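Local coordinates for protein probable N-glycosylase/DNA lyase (Thermotoga maritima, PDB 3N0U) that belongs, as a probable N-glycosylase/DNA lyase, to the 8-oxoguanine DNA glycosylase family of all-helical helix-hairpin-helix proteins, at residues 148-162 / 201-213. Residues are numbered along the deposited sequence; the frame is centred on the assembly and turned at random.
Sequences RNTGVEDLAILDKHV and SPGKFDLYLWYLV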
ATOM      1  N   ARG A 148       1.170  -0.228  -6.028  1.00 15.87           N
ATOM      2  CA  ARG A 148       2.075  -1.341  -5.824  1.00 16.82           C
ATOM      3  C   ARG A 148       1.316  -2.671  -5.822  1.00 15.78           C
ATOM      4  O   ARG A 148       1.785  -3.666  -6.395  1.00 16.28           O
ATOM      5  CB  ARG A 148       2.816  -1.144  -4.496  1.00 14.99           C
ATOM      6  CG  ARG A 148       4.047  -2.020  -4.300  1.00 17.55           C
ATOM      7  CD  ARG A 148       3.733  -3.483  -3.931  1.00 18.96           C
ATOM      8  NE  ARG A 148       2.888  -3.626  -2.752  1.00 16.36           N
ATOM      9  CZ  ARG A 148       3.335  -3.688  -1.503  1.00 15.79           C
ATOM     10  NH1 ARG A 148       4.620  -3.578  -1.242  1.00 17.18           N
ATOM     11  NH2 ARG A 148       2.476  -3.814  -0.500  1.00 17.00           N
ATOM     12  N   ASN A 149       0.148  -2.687  -5.161  1.00 14.68           N
ATOM     13  CA  ASN A 149      -0.645  -3.898  -5.046  1.00 16.30           C
ATOM     14  C   ASN A 149      -1.299  -4.329  -6.378  1.00 16.44           C
ATOM     15  O   ASN A 149      -1.903  -5.395  -6.459  1.00 17.63           O
ATOM     16  CB  ASN A 149      -1.689  -3.792  -3.932  1.00 15.65           C
ATOM     17  CG  ASN A 149      -1.089  -3.989  -2.549  1.00 14.77           C
ATOM     18  OD1 ASN A 149       0.107  -3.902  -2.363  1.00 15.74           O
ATOM     19  ND2 ASN A 149      -1.927  -4.246  -1.587  1.00 18.89           N
ATOM     20  N   THR A 150      -1.171  -3.506  -7.412  1.00 17.29           N
ATOM     21  CA  THR A 150      -1.604  -3.886  -8.751  1.00 19.12           C
ATOM     22  C   THR A 150      -0.404  -4.204  -9.655  1.00 19.91           C
ATOM     23  O   THR A 150      -0.561  -4.391 -10.854  1.00 20.76           O
ATOM     24  CB  THR A 150      -2.450  -2.780  -9.430  1.00 19.91           C
ATOM     25  OG1 THR A 150      -1.608  -1.685  -9.842  1.00 22.42           O
ATOM     26  CG2 THR A 150      -3.514  -2.292  -8.501  1.00 21.71           C
ATOM     27  N   GLY A 151       0.785  -4.253  -9.066  1.00 18.79           N
ATOM     28  CA  GLY A 151       1.992  -4.661  -9.764  1.00 20.79           C
ATOM     29  C   GLY A 151       3.009  -3.564 -10.030  1.00 22.70           C
ATOM     30  O   GLY A 151       4.082  -3.844 -10.580  1.00 23.74           O
ATOM     31  N   VAL A 152       2.702  -2.321  -9.658  1.00 18.56           N
ATOM     32  CA  VAL A 152       3.654  -1.226  -9.891  1.00 18.19           C
ATOM     33  C   VAL A 152       4.883  -1.359  -8.985  1.00 17.54           C
ATOM     34  O   VAL A 152       4.760  -1.603  -7.777  1.00 20.70           O
ATOM     35  CB  VAL A 152       2.992   0.160  -9.687  1.00 20.05           C
ATOM     36  CG1 VAL A 152       4.028   1.279  -9.709  1.00 23.69           C
ATOM     37  CG2 VAL A 152       1.916   0.403 -10.765  1.00 21.55           C
ATOM     38  N   GLU A 153       6.073  -1.220  -9.557  1.00 20.59           N
ATOM     39  CA  GLU A 153       7.287  -1.396  -8.769  1.00 22.32           C
ATOM     40  C   GLU A 153       8.040  -0.113  -8.444  1.00 20.50           C
ATOM     41  O   GLU A 153       8.951  -0.125  -7.606  1.00 21.38           O
ATOM     42  CB  GLU A 153       8.209  -2.395  -9.474  1.00 22.89           C
ATOM     43  CG  GLU A 153       7.626  -3.827  -9.445  1.00 30.89           C
ATOM     44  CD  GLU A 153       8.544  -4.903 -10.013  1.00 41.14           C
ATOM     45  OE1 GLU A 153       9.695  -5.044  -9.519  1.00 32.94           O
ATOM     46  OE2 GLU A 153       8.092  -5.634 -10.930  1.00 39.69           O
ATOM     47  N   ASP A 154       7.630   0.990  -9.066  1.00 22.21           N
ATOM     48  CA  ASP A 154       8.373   2.244  -9.047  1.00 23.17           C
ATOM     49  C   ASP A 154       8.236   3.064  -7.763  1.00 19.50           C
ATOM     50  O   ASP A 154       9.011   4.009  -7.558  1.00 24.22           O
ATOM     51  CB  ASP A 154       7.888   3.125 -10.213  1.00 28.81           C
ATOM     52  CG  ASP A 154       7.804   2.365 -11.539  1.00 49.68           C
ATOM     53  OD1 ASP A 154       6.965   1.434 -11.673  1.00 47.28           O
ATOM     54  OD2 ASP A 154       8.558   2.728 -12.461  1.00 54.86           O
ATOM     55  N   LEU A 155       7.263   2.719  -6.914  1.00 20.45           N
ATOM     56  CA  LEU A 155       6.837   3.610  -5.817  1.00 20.34           C
ATOM     57  C   LEU A 155       7.099   3.017  -4.441  1.00 19.75           C
ATOM     58  O   LEU A 155       6.960   1.822  -4.251  1.00 20.72           O
ATOM     59  CB  LEU A 155       5.338   3.916  -5.933  1.00 22.48           C
ATOM     60  CG  LEU A 155       4.863   4.463  -7.290  1.00 22.01           C
ATOM     61  CD1 LEU A 155       3.355   4.777  -7.203  1.00 20.56           C
ATOM     62  CD2 LEU A 155       5.685   5.699  -7.718  1.00 21.05           C
ATOM     63  N   ALA A 156       7.505   3.866  -3.498  1.00 18.17           N
ATOM     64  CA  ALA A 156       7.613   3.481  -2.096  1.00 19.32           C
ATOM     65  C   ALA A 156       6.325   3.722  -1.344  1.00 18.29           C
ATOM     66  O   ALA A 156       5.567   4.657  -1.652  1.00 20.24           O
ATOM     67  CB  ALA A 156       8.714   4.267  -1.424  1.00 22.74           C
ATOM     68  N   ILE A 157       6.101   2.894  -0.327  1.00 19.60           N
ATOM     69  CA  ILE A 157       4.970   3.048   0.578  1.00 17.62           C
ATOM     70  C   ILE A 157       5.525   3.496   1.924  1.00 17.85           C
ATOM     71  O   ILE A 157       5.987   2.688   2.733  1.00 21.14           O
ATOM     72  CB  ILE A 157       4.187   1.727   0.733  1.00 17.46           C
ATOM     73  CG1 ILE A 157       3.776   1.194  -0.643  1.00 19.38           C
ATOM     74  CG2 ILE A 157       2.974   1.941   1.595  1.00 17.56           C
ATOM     75  CD1 ILE A 157       3.366  -0.295  -0.606  1.00 19.44           C
ATOM     76  N   LEU A 158       5.456   4.797   2.170  1.00 16.91           N
ATOM     77  CA  LEU A 158       6.086   5.382   3.342  1.00 17.89           C
ATOM     78  C   LEU A 158       5.133   5.400   4.527  1.00 20.13           C
ATOM     79  O   LEU A 158       4.603   6.445   4.907  1.00 24.24           O
ATOM     80  CB  LEU A 158       6.603   6.789   3.011  1.00 20.37           C
ATOM     81  CG  LEU A 158       7.617   6.826   1.863  1.00 19.37           C
ATOM     82  CD1 LEU A 158       8.018   8.269   1.503  1.00 24.41           C
ATOM     83  CD2 LEU A 158       8.875   5.986   2.202  1.00 20.02           C
ATOM     84  N   ASP A 159       4.938   4.228   5.118  1.00 22.34           N
ATOM     85  CA  ASP A 159       4.102   4.126   6.290  1.00 23.55           C
ATOM     86  C   ASP A 159       4.944   4.266   7.542  1.00 22.73           C
ATOM     87  O   ASP A 159       6.145   4.485   7.466  1.00 22.66           O
ATOM     88  CB  ASP A 159       3.294   2.834   6.289  1.00 26.61           C
ATOM     89  CG  ASP A 159       4.148   1.601   6.360  1.00 31.70           C
ATOM     90  OD1 ASP A 159       3.601   0.505   6.116  1.00 38.70           O
ATOM     91  OD2 ASP A 159       5.348   1.709   6.658  1.00 30.59           O
ATOM     92  N   LYS A 160       4.311   4.177   8.700  1.00 26.37           N
ATOM     93  CA  LYS A 160       5.013   4.482   9.926  1.00 25.95           C
ATOM     94  C   LYS A 160       6.177   3.521  10.160  1.00 26.85           C
ATOM     95  O   LYS A 160       7.222   3.942  10.629  1.00 27.27           O
ATOM     96  CB  LYS A 160       4.055   4.513  11.118  1.00 40.66           C
ATOM     97  CG  LYS A 160       3.274   5.816  11.194  1.00 67.17           C
ATOM     98  CD  LYS A 160       2.703   6.063  12.583  1.00 81.68           C
ATOM     99  CE  LYS A 160       1.965   7.396  12.646  1.00 89.27           C
ATOM    100  NZ  LYS A 160       1.560   7.758  14.032  1.00 93.90           N
ATOM    101  N   HIS A 161       6.009   2.250   9.801  1.00 28.54           N
ATOM    102  CA  HIS A 161       7.060   1.251  10.023  1.00 28.89           C
ATOM    103  C   HIS A 161       8.277   1.578   9.179  1.00 24.16           C
ATOM    104  O   HIS A 161       9.407   1.529   9.651  1.00 28.52           O
ATOM    105  CB  HIS A 161       6.581  -0.160   9.666  1.00 32.23           C
ATOM    106  CG  HIS A 161       7.702  -1.121   9.380  1.00 35.79           C
ATOM    107  ND1 HIS A 161       8.655  -1.459  10.318  1.00 43.89           N
ATOM    108  CD2 HIS A 161       8.024  -1.808   8.257  1.00 37.10           C
ATOM    109  CE1 HIS A 161       9.514  -2.312   9.788  1.00 38.49           C
ATOM    110  NE2 HIS A 161       9.154  -2.541   8.538  1.00 44.40           N
ATOM    111  N   VAL A 162       8.042   1.905   7.915  1.00 23.21           N
ATOM    112  CA  VAL A 162       9.145   2.209   7.018  1.00 23.73           C
ATOM    113  C   VAL A 162       9.820   3.512   7.457  1.00 27.00           C
ATOM    114  O   VAL A 162      11.041   3.602   7.454  1.00 23.91           O
ATOM    115  CB  VAL A 162       8.659   2.280   5.576  1.00 22.72           C
ATOM    116  CG1 VAL A 162       9.743   2.807   4.657  1.00 24.74           C
ATOM    117  CG2 VAL A 162       8.214   0.892   5.130  1.00 24.36           C
ATOM    118  N   SER A 201      13.544  -3.365  -6.814  1.00 22.35           N
ATOM    119  CA  SER A 201      12.646  -2.253  -7.061  1.00 19.85           C
ATOM    120  C   SER A 201      12.021  -1.783  -5.750  1.00 21.34           C
ATOM    121  O   SER A 201      11.867  -2.562  -4.821  1.00 21.43           O
ATOM    122  CB  SER A 201      11.528  -2.695  -7.999  1.00 22.44           C
ATOM    123  OG  SER A 201      10.689  -3.637  -7.336  1.00 26.23           O
ATOM    124  N   PRO A 202      11.642  -0.502  -5.670  1.00 19.13           N
ATOM    125  CA  PRO A 202      10.955  -0.010  -4.471  1.00 19.51           C
ATOM    126  C   PRO A 202       9.752  -0.871  -4.055  1.00 16.22           C
ATOM    127  O   PRO A 202       9.548  -1.115  -2.866  1.00 21.33           O
ATOM    128  CB  PRO A 202      10.495   1.398  -4.894  1.00 19.70           C
ATOM    129  CG  PRO A 202      11.560   1.832  -5.874  1.00 25.62           C
ATOM    130  CD  PRO A 202      11.892   0.571  -6.647  1.00 21.87           C
ATOM    131  N   GLY A 203       8.972  -1.351  -5.018  1.00 18.91           N
ATOM    132  CA  GLY A 203       7.753  -2.068  -4.693  1.00 20.67           C
ATOM    133  C   GLY A 203       8.030  -3.400  -4.011  1.00 19.31           C
ATOM    134  O   GLY A 203       7.315  -3.803  -3.074  1.00 17.87           O
ATOM    135  N   LYS A 204       9.059  -4.110  -4.475  1.00 19.07           N
ATOM    136  CA  LYS A 204       9.459  -5.367  -3.828  1.00 17.75           C
ATOM    137  C   LYS A 204      10.271  -5.116  -2.563  1.00 19.78           C
ATOM    138  O   LYS A 204      10.158  -5.856  -1.581  1.00 18.21           O
ATOM    139  CB  LYS A 204      10.276  -6.227  -4.799  1.00 20.80           C
ATOM    140  CG  LYS A 204       9.427  -6.877  -5.847  1.00 23.03           C
ATOM    141  CD  LYS A 204      10.184  -7.813  -6.741  1.00 25.12           C
ATOM    142  CE  LYS A 204       9.254  -8.370  -7.804  1.00 26.37           C
ATOM    143  NZ  LYS A 204       9.982  -9.258  -8.760  1.00 34.20           N
ATOM    144  N   PHE A 205      11.107  -4.092  -2.596  1.00 18.39           N
ATOM    145  CA  PHE A 205      11.939  -3.750  -1.445  1.00 18.24           C
ATOM    146  C   PHE A 205      11.058  -3.548  -0.224  1.00 18.44           C
ATOM    147  O   PHE A 205      11.402  -3.982   0.871  1.00 17.04           O
ATOM    148  CB  PHE A 205      12.750  -2.481  -1.733  1.00 17.72           C
ATOM    149  CG  PHE A 205      13.785  -2.177  -0.704  1.00 17.52           C
ATOM    150  CD1 PHE A 205      14.808  -3.069  -0.453  1.00 18.19           C
ATOM    151  CD2 PHE A 205      13.744  -0.998   0.015  1.00 22.42           C
ATOM    152  CE1 PHE A 205      15.772  -2.794   0.500  1.00 20.18           C
ATOM    153  CE2 PHE A 205      14.723  -0.714   0.967  1.00 19.57           C
ATOM    154  CZ  PHE A 205      15.734  -1.618   1.197  1.00 20.05           C
ATOM    155  N   ASP A 206       9.917  -2.899  -0.414  1.00 18.08           N
ATOM    156  CA  ASP A 206       8.965  -2.695   0.688  1.00 17.64           C
ATOM    157  C   ASP A 206       8.626  -4.004   1.396  1.00 18.46           C
ATOM    158  O   ASP A 206       8.501  -4.046   2.626  1.00 18.08           O
ATOM    159  CB  ASP A 206       7.666  -2.082   0.162  1.00 16.37           C
ATOM    160  CG  ASP A 206       6.626  -1.921   1.236  1.00 22.63           C
ATOM    161  OD1 ASP A 206       6.712  -0.936   2.009  1.00 23.73           O
ATOM    162  OD2 ASP A 206       5.716  -2.765   1.293  1.00 22.67           O
ATOM    163  N   LEU A 207       8.443  -5.074   0.628  1.00 16.66           N
ATOM    164  CA  LEU A 207       8.089  -6.362   1.233  1.00 17.91           C
ATOM    165  C   LEU A 207       9.246  -6.969   2.004  1.00 15.54           C
ATOM    166  O   LEU A 207       9.032  -7.599   3.030  1.00 16.91           O
ATOM    167  CB  LEU A 207       7.569  -7.336   0.196  1.00 17.80           C
ATOM    168  CG  LEU A 207       6.287  -6.872  -0.489  1.00 20.53           C
ATOM    169  CD1 LEU A 207       5.888  -7.921  -1.503  1.00 22.00           C
ATOM    170  CD2 LEU A 207       5.165  -6.644   0.528  1.00 25.27           C
ATOM    171  N   TYR A 208      10.470  -6.770   1.531  1.00 15.45           N
ATOM    172  CA  TYR A 208      11.623  -7.213   2.306  1.00 16.89           C
ATOM    173  C   TYR A 208      11.697  -6.426   3.623  1.00 17.82           C
ATOM    174  O   TYR A 208      11.970  -7.004   4.670  1.00 18.19           O
ATOM    175  CB  TYR A 208      12.917  -7.083   1.490  1.00 17.19           C
ATOM    176  CG  TYR A 208      13.048  -8.118   0.399  1.00 15.59           C
ATOM    177  CD1 TYR A 208      13.484  -9.399   0.679  1.00 16.15           C
ATOM    178  CD2 TYR A 208      12.759  -7.804  -0.922  1.00 18.69           C
ATOM    179  CE1 TYR A 208      13.615 -10.346  -0.326  1.00 17.54           C
ATOM    180  CE2 TYR A 208      12.877  -8.746  -1.927  1.00 18.56           C
ATOM    181  CZ  TYR A 208      13.319 -10.010  -1.617  1.00 15.72           C
ATOM    182  OH  TYR A 208      13.436 -10.967  -2.580  1.00 20.12           O
ATOM    183  N   LEU A 209      11.460  -5.118   3.572  1.00 17.10           N
ATOM    184  CA  LEU A 209      11.483  -4.283   4.777  1.00 17.01           C
ATOM    185  C   LEU A 209      10.459  -4.781   5.791  1.00 15.45           C
ATOM    186  O   LEU A 209      10.713  -4.838   6.999  1.00 20.10           O
ATOM    187  CB  LEU A 209      11.196  -2.827   4.433  1.00 19.31           C
ATOM    188  CG  LEU A 209      12.299  -2.070   3.688  1.00 20.62           C
ATOM    189  CD1 LEU A 209      11.813  -0.673   3.352  1.00 22.37           C
ATOM    190  CD2 LEU A 209      13.581  -1.996   4.500  1.00 25.11           C
ATOM    191  N   TRP A 210       9.277  -5.146   5.312  1.00 15.67           N
ATOM    192  CA  TRP A 210       8.245  -5.600   6.243  1.00 16.93           C
ATOM    193  C   TRP A 210       8.508  -6.985   6.816  1.00 16.64           C
ATOM    194  O   TRP A 210       8.066  -7.290   7.925  1.00 19.92           O
ATOM    195  CB  TRP A 210       6.858  -5.537   5.605  1.00 19.35           C
ATOM    196  CG  TRP A 210       6.158  -4.255   5.908  1.00 21.65           C
ATOM    197  CD1 TRP A 210       6.052  -3.157   5.111  1.00 24.94           C
ATOM    198  CD2 TRP A 210       5.481  -3.941   7.120  1.00 20.66           C
ATOM    199  NE1 TRP A 210       5.339  -2.176   5.753  1.00 22.99           N
ATOM    200  CE2 TRP A 210       4.971  -2.638   6.990  1.00 22.33           C
ATOM    201  CE3 TRP A 210       5.246  -4.644   8.305  1.00 22.73           C
ATOM    202  CZ2 TRP A 210       4.249  -2.018   8.001  1.00 26.41           C
ATOM    203  CZ3 TRP A 210       4.521  -4.032   9.308  1.00 23.12           C
ATOM    204  CH2 TRP A 210       4.033  -2.730   9.152  1.00 24.31           C
ATOM    205  N   TYR A 211       9.246  -7.813   6.082  1.00 16.73           N
ATOM    206  CA  TYR A 211       9.625  -9.138   6.569  1.00 17.41           C
ATOM    207  C   TYR A 211      10.428  -9.030   7.868  1.00 15.89           C
ATOM    208  O   TYR A 211      10.349  -9.891   8.728  1.00 19.30           O
ATOM    209  CB  TYR A 211      10.407  -9.913   5.496  1.00 17.38           C
ATOM    210  CG  TYR A 211      10.749 -11.319   5.908  1.00 14.78           C
ATOM    211  CD1 TYR A 211       9.864 -12.347   5.683  1.00 15.97           C
ATOM    212  CD2 TYR A 211      11.934 -11.610   6.589  1.00 17.32           C
ATOM    213  CE1 TYR A 211      10.153 -13.638   6.081  1.00 17.23           C
ATOM    214  CE2 TYR A 211      12.227 -12.886   6.974  1.00 18.26           C
ATOM    215  CZ  TYR A 211      11.323 -13.899   6.741  1.00 17.19           C
ATOM    216  OH  TYR A 211      11.586 -15.181   7.145  1.00 17.92           O
ATOM    217  N   LEU A 212      11.161  -7.945   8.017  1.00 20.96           N
ATOM    218  CA  LEU A 212      12.004  -7.768   9.206  1.00 25.31           C
ATOM    219  C   LEU A 212      11.242  -7.825  10.522  1.00 30.26           C
ATOM    220  O   LEU A 212      11.807  -8.214  11.532  1.00 34.89           O
ATOM    221  CB  LEU A 212      12.751  -6.435   9.145  1.00 26.02           C
ATOM    222  CG  LEU A 212      13.733  -6.251   7.997  1.00 24.39           C
ATOM    223  CD1 LEU A 212      14.349  -4.831   8.082  1.00 26.78           C
ATOM    224  CD2 LEU A 212      14.795  -7.298   8.035  1.00 32.80           C
ATOM    225  N   VAL A 213       9.974  -7.418  10.520  1.00 28.82           N
ATOM    226  CA  VAL A 213       9.219  -7.267  11.757  1.00 26.89           C
ATOM    227  C   VAL A 213       8.926  -8.621  12.410  1.00 29.20           C
ATOM    228  O   VAL A 213       9.361  -8.916  13.551  1.00 35.18           O
ATOM    229  CB  VAL A 213       7.875  -6.548  11.475  1.00 33.94           C
ATOM    230  CG1 VAL A 213       7.053  -6.401  12.746  1.00 47.22           C
ATOM    231  CG2 VAL A 213       8.126  -5.191  10.836  1.00 38.03           C
TER
HETATM  232  O   HOH W   1       3.301  -3.358   2.281  1.00 26.15           O
HETATM  233  O   HOH W   2      11.625  -6.714  -9.839  1.00 35.36           O
HETATM  234  O   HOH W   3       8.539  -8.766 -11.178  1.00 52.12           O
HETATM  235  O   HOH W   4       6.535  -0.103  -2.276  1.00 35.09           O
HETATM  236  O   HOH W   5       8.209   1.233   0.736  1.00 24.01           O
HETATM  237  O   HOH W   6       5.090  -0.097   3.645  1.00 27.19           O
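Asp206 OD2 is bound by Arg148 NH1 in a salt bridge (2.9 Å) and by water 1, which donates to it and accepts from Arg148 NH2. NH1 reaches OD2 from above the carboxylate plane and also donates to Gly203 O, 3.3 Å away and in the guanidinium plane. On the guanidinium's other flank, NE and NH2 both grip Asn149 OD1, while Ile157 CD1 lies over the centre of one face, so the group is fixed in rotation. The remaining Asp206 oxygen, OD1, accepts from water 5, whose own donor is Ile157 N.

At the start of helix 202-214, Ser201 OG donates to the anti lone pair of Glu153 OE1 (2.8 Å) and weakly caps Lys204 N. Gly203 N donates to Glu153 O at 2.9 Å, and the two backbones lie close here, Gly203 CA and Glu153 CA 4.2 Å apart.

Further along, CG of His161 stands anti to the backbone N (chi1 159°), which carries the ring alongside Trp210: its edge meets the Trp210 face, CD2 over the centre and the planes 50° apart, while NE2 donates to Leu209 O (3.2 Å). Val213 CG2 makes a CH-pi contact with the imidazole face. Asp159 N-caps helix 160-168 through OD2 and accepts a weak bond from Trp210 NE1 at OD1.

The connection between helices 140-148 and 160-168 thus lies along helix 202-214, with Phe35 and Phe38 of helix 13-44 touching Glu153 and Arg148, and helix 181-198 meeting Leu158 and Val162.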